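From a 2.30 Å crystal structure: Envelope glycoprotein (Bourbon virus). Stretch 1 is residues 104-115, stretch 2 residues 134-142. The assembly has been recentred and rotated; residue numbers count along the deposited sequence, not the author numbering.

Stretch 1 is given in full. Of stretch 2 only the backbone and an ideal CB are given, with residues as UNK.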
# COMPACT_ATOMS: atom_id res chain seq x y z
N ASP A 104 19.82 35.95 -43.04
CA ASP A 104 19.60 35.66 -41.63
C ASP A 104 19.64 34.18 -41.31
O ASP A 104 19.66 33.82 -40.14
CB ASP A 104 18.26 36.26 -41.20
CG ASP A 104 18.08 37.68 -41.69
OD1 ASP A 104 17.00 37.99 -42.23
OD2 ASP A 104 19.02 38.49 -41.53
N SER A 105 19.65 33.30 -42.32
CA SER A 105 19.74 31.87 -42.06
C SER A 105 21.08 31.48 -41.44
O SER A 105 21.20 30.37 -40.90
CB SER A 105 19.52 31.07 -43.34
OG SER A 105 20.67 31.12 -44.17
N SER A 106 22.09 32.35 -41.52
CA SER A 106 23.34 32.10 -40.82
C SER A 106 23.15 32.06 -39.31
O SER A 106 24.04 31.59 -38.60
CB SER A 106 24.38 33.17 -41.18
OG SER A 106 24.14 34.37 -40.45
N ILE A 107 22.01 32.54 -38.82
CA ILE A 107 21.69 32.47 -37.40
C ILE A 107 21.62 31.05 -36.87
O ILE A 107 21.68 30.86 -35.65
CB ILE A 107 20.35 33.18 -37.18
CG1 ILE A 107 20.09 33.55 -35.72
CG2 ILE A 107 19.21 32.29 -37.60
CD1 ILE A 107 21.14 34.43 -35.11
N CYS A 108 21.56 30.03 -37.74
CA CYS A 108 21.43 28.65 -37.29
C CYS A 108 22.69 28.11 -36.65
O CYS A 108 22.63 27.05 -36.02
CB CYS A 108 21.01 27.75 -38.45
SG CYS A 108 19.21 27.49 -38.62
N PHE A 109 23.83 28.79 -36.79
CA PHE A 109 25.10 28.39 -36.16
C PHE A 109 25.80 29.67 -35.74
O PHE A 109 26.52 30.29 -36.53
CB PHE A 109 25.97 27.55 -37.10
CG PHE A 109 25.22 26.46 -37.81
CD1 PHE A 109 25.12 25.19 -37.25
CD2 PHE A 109 24.63 26.68 -39.04
CE1 PHE A 109 24.44 24.18 -37.90
CE2 PHE A 109 23.94 25.67 -39.69
CZ PHE A 109 23.85 24.42 -39.12
N VAL A 110 25.57 30.09 -34.49
CA VAL A 110 26.09 31.36 -34.01
C VAL A 110 26.88 31.24 -32.71
O VAL A 110 27.76 32.08 -32.45
CB VAL A 110 24.93 32.38 -33.86
CG1 VAL A 110 25.19 33.42 -32.77
CG2 VAL A 110 24.66 33.07 -35.19
N ASP A 111 26.69 30.17 -31.92
CA ASP A 111 27.13 30.10 -30.53
C ASP A 111 26.44 31.20 -29.72
O ASP A 111 27.04 32.16 -29.22
CB ASP A 111 28.66 30.19 -30.42
CG ASP A 111 29.17 29.86 -29.04
OD1 ASP A 111 28.97 28.72 -28.58
OD2 ASP A 111 29.78 30.75 -28.41
N TRP A 112 25.12 31.02 -29.60
CA TRP A 112 24.18 32.10 -29.32
C TRP A 112 24.42 32.80 -27.99
O TRP A 112 23.91 33.91 -27.81
CB TRP A 112 22.75 31.58 -29.37
CG TRP A 112 22.41 30.86 -30.64
CD1 TRP A 112 21.91 31.42 -31.78
CD2 TRP A 112 22.56 29.46 -30.91
NE1 TRP A 112 21.72 30.45 -32.74
CE2 TRP A 112 22.12 29.24 -32.23
CE3 TRP A 112 23.02 28.38 -30.16
CZ2 TRP A 112 22.13 27.98 -32.81
CZ3 TRP A 112 23.03 27.12 -30.74
CH2 TRP A 112 22.58 26.93 -32.06
N LYS A 113 25.16 32.20 -27.06
CA LYS A 113 25.45 32.84 -25.77
C LYS A 113 24.16 33.19 -25.03
O LYS A 113 23.77 34.36 -24.91
CB LYS A 113 26.34 34.08 -25.96
CG LYS A 113 27.78 33.89 -25.51
CD LYS A 113 28.41 32.66 -26.13
CE LYS A 113 29.88 32.55 -25.75
NZ LYS A 113 30.66 33.72 -26.26
N MET A 114 23.48 32.14 -24.58
CA MET A 114 22.12 32.18 -24.04
C MET A 114 21.86 33.43 -23.20
O MET A 114 22.49 33.64 -22.17
CB MET A 114 21.89 30.94 -23.18
CG MET A 114 22.74 29.75 -23.56
SD MET A 114 22.14 29.02 -25.09
CE MET A 114 23.31 27.68 -25.31
N ASP A 115 20.89 34.23 -23.65
CA ASP A 115 20.51 35.44 -22.93
C ASP A 115 19.01 35.69 -22.92
O ASP A 115 18.58 36.72 -22.40
CB ASP A 115 21.23 36.66 -23.54
CG ASP A 115 21.10 36.72 -25.05
OD1 ASP A 115 20.35 35.90 -25.63
OD2 ASP A 115 21.75 37.59 -25.67
N UNK A 134 17.97 29.40 -51.73
CA UNK A 134 18.32 30.01 -50.46
C UNK A 134 18.17 29.00 -49.33
O UNK A 134 17.46 28.01 -49.45
CB UNK A 134 17.45 31.24 -50.20
N UNK A 135 18.87 29.29 -48.23
CA UNK A 135 18.74 28.53 -46.99
C UNK A 135 17.66 29.15 -46.11
O UNK A 135 17.37 30.35 -46.20
CB UNK A 135 20.07 28.48 -46.24
N UNK A 136 17.07 28.32 -45.25
CA UNK A 136 16.08 28.77 -44.28
C UNK A 136 16.44 28.22 -42.91
O UNK A 136 16.92 27.09 -42.80
CB UNK A 136 14.67 28.33 -44.69
N UNK A 137 16.23 29.03 -41.88
CA UNK A 137 16.58 28.63 -40.52
C UNK A 137 15.37 28.76 -39.61
O UNK A 137 14.65 29.77 -39.66
CB UNK A 137 17.74 29.47 -39.99
N UNK A 138 15.14 27.73 -38.81
CA UNK A 138 14.18 27.75 -37.72
C UNK A 138 14.86 27.23 -36.47
O UNK A 138 15.57 26.22 -36.51
CB UNK A 138 12.94 26.92 -38.06
N UNK A 139 14.65 27.93 -35.35
CA UNK A 139 15.28 27.59 -34.08
C UNK A 139 14.30 27.87 -32.96
O UNK A 139 13.80 28.99 -32.83
CB UNK A 139 16.58 28.37 -33.88
N UNK A 140 14.02 26.85 -32.14
CA UNK A 140 13.10 26.95 -31.02
C UNK A 140 13.72 26.30 -29.79
O UNK A 140 14.30 25.22 -29.88
CB UNK A 140 11.76 26.30 -31.36
N UNK A 141 13.58 26.96 -28.64
CA UNK A 141 14.25 26.54 -27.41
C UNK A 141 13.24 26.06 -26.37
O UNK A 141 12.07 26.45 -26.38
CB UNK A 141 15.09 27.69 -26.84
N UNK A 142 13.73 25.19 -25.48
CA UNK A 142 12.97 24.74 -24.32
C UNK A 142 13.89 24.77 -23.11
O UNK A 142 15.10 24.56 -23.22
CB UNK A 142 12.39 23.34 -24.54

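Phi and psi at 134-142 lie throughout in the extended region, so side chains alternate: CA-to-CB points toward stretch 1 at 135, 137, 139 and 141. At 134 the bond points sideways and nothing of stretch 1 lies within 5.5 Å of the ideal CB; stretch 1 sets no preference there. The residue is His 134, which makes no contact across.

At 135 the ideal CB lies 3.4 Å from Ser 105 OG. A bulky group directed straight ahead would meet that serine, but small residues, or longer ones that turn aside, would suit. His 135 is of the latter kind: with chi1 at -72° (m) its end leads away, leaving CB 3.4 Å from Ser 105 OG as the closest approach.

Position 136 points away from stretch 1, which therefore does not discriminate; it is Thr 136.

Position 137 is the most constrained. Its ideal CB is 2.8 Å from Cys 108 SG, a clash for a nonbonded pair but a natural CB-to-sulfur separation across a disulfide. Alanine or serine would place the same CB too close, and even glycine would leave the sulfur unpaired, so cysteine is strongly indicated. Cys 137, chi1 180° (t), bonds its SG to Cys 108 SG at 1.9 Å with chi3 106°. Its SG also packs 3.5 Å from Ile 107 CG2.

Position 138 points away again and is left open by stretch 1; Asn 138 hydrogen-bonds elsewhere in the structure.

At 139 the ideal CB is 5.5 Å from Cys 108 SG, leaving room for a medium-sized side chain beside the Trp 112 indole. Because Trp 112 NE1 already donates to Ile 107 O (2.9 Å, 150°), an apolar group such as leucine, isoleucine or methionine fits better than an acceptor. Leu 139 (t, p) brings CD2 to 3.4 Å from Trp 112 NE1.

At 141 no atom of stretch 1 comes within 5.5 Å of the ideal CB, yet the bond points toward Trp 112 and Met 114. Only a long side chain can span the gap: an aromatic, methionine, or a basic residue over the indole. Trp 141 (chi1 -70°, m) directs its edge at the Trp 112 face, six-membered ring centroids 5.5 Å apart and planes at 86°, with CZ2 3.7 Å from Trp 112 CE3. Its CH2 meets Met 114 SD at 3.5 Å, an oblique sulfur-aromatic contact.

Positions 140 and 142 are out of reach, so stretch 1 sets no preference at either; they are Ser 140 and Arg 142, both hydrogen-bonded elsewhere in the structure.

Stretch 2, residues 134-142: HHTCNLSWR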
# COMPACT_ATOMS: atom_id res chain seq x y z
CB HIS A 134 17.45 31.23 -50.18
CG HIS A 134 17.83 32.44 -50.98
ND1 HIS A 134 19.08 32.59 -51.55
CD2 HIS A 134 17.13 33.54 -51.32
CE1 HIS A 134 19.13 33.74 -52.19
NE2 HIS A 134 17.96 34.34 -52.07
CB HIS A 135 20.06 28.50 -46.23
CG HIS A 135 21.10 27.64 -46.86
ND1 HIS A 135 21.19 26.28 -46.63
CD2 HIS A 135 22.11 27.94 -47.71
CE1 HIS A 135 22.21 25.79 -47.31
NE2 HIS A 135 22.78 26.77 -47.98
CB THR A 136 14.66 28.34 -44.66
OG1 THR A 136 14.40 28.69 -46.03
CG2 THR A 136 13.63 29.02 -43.77
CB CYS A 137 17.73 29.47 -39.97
SG CYS A 137 18.23 29.04 -38.27
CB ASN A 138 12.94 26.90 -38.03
CG ASN A 138 11.98 27.58 -38.98
OD1 ASN A 138 11.20 28.45 -38.59
ND2 ASN A 138 12.03 27.18 -40.25
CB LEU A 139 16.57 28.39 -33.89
CG LEU A 139 17.52 27.98 -32.77
CD1 LEU A 139 18.11 26.61 -33.04
CD2 LEU A 139 18.62 29.02 -32.60
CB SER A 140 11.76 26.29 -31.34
OG SER A 140 10.73 26.76 -30.48
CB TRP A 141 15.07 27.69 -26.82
CG TRP A 141 16.28 28.04 -27.61
CD1 TRP A 141 16.33 28.81 -28.73
CD2 TRP A 141 17.63 27.62 -27.36
NE1 TRP A 141 17.62 28.90 -29.19
CE2 TRP A 141 18.44 28.18 -28.36
CE3 TRP A 141 18.22 26.82 -26.38
CZ2 TRP A 141 19.81 27.97 -28.41
CZ3 TRP A 141 19.59 26.61 -26.43
CH2 TRP A 141 20.37 27.19 -27.44
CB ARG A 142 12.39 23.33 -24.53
CG ARG A 142 13.41 22.20 -24.35
CD ARG A 142 12.84 20.86 -24.80
NE ARG A 142 11.54 20.58 -24.20
CZ ARG A 142 11.34 19.70 -23.22
NH1 ARG A 142 12.36 19.01 -22.74
NH2 ARG A 142 10.13 19.50 -22.74
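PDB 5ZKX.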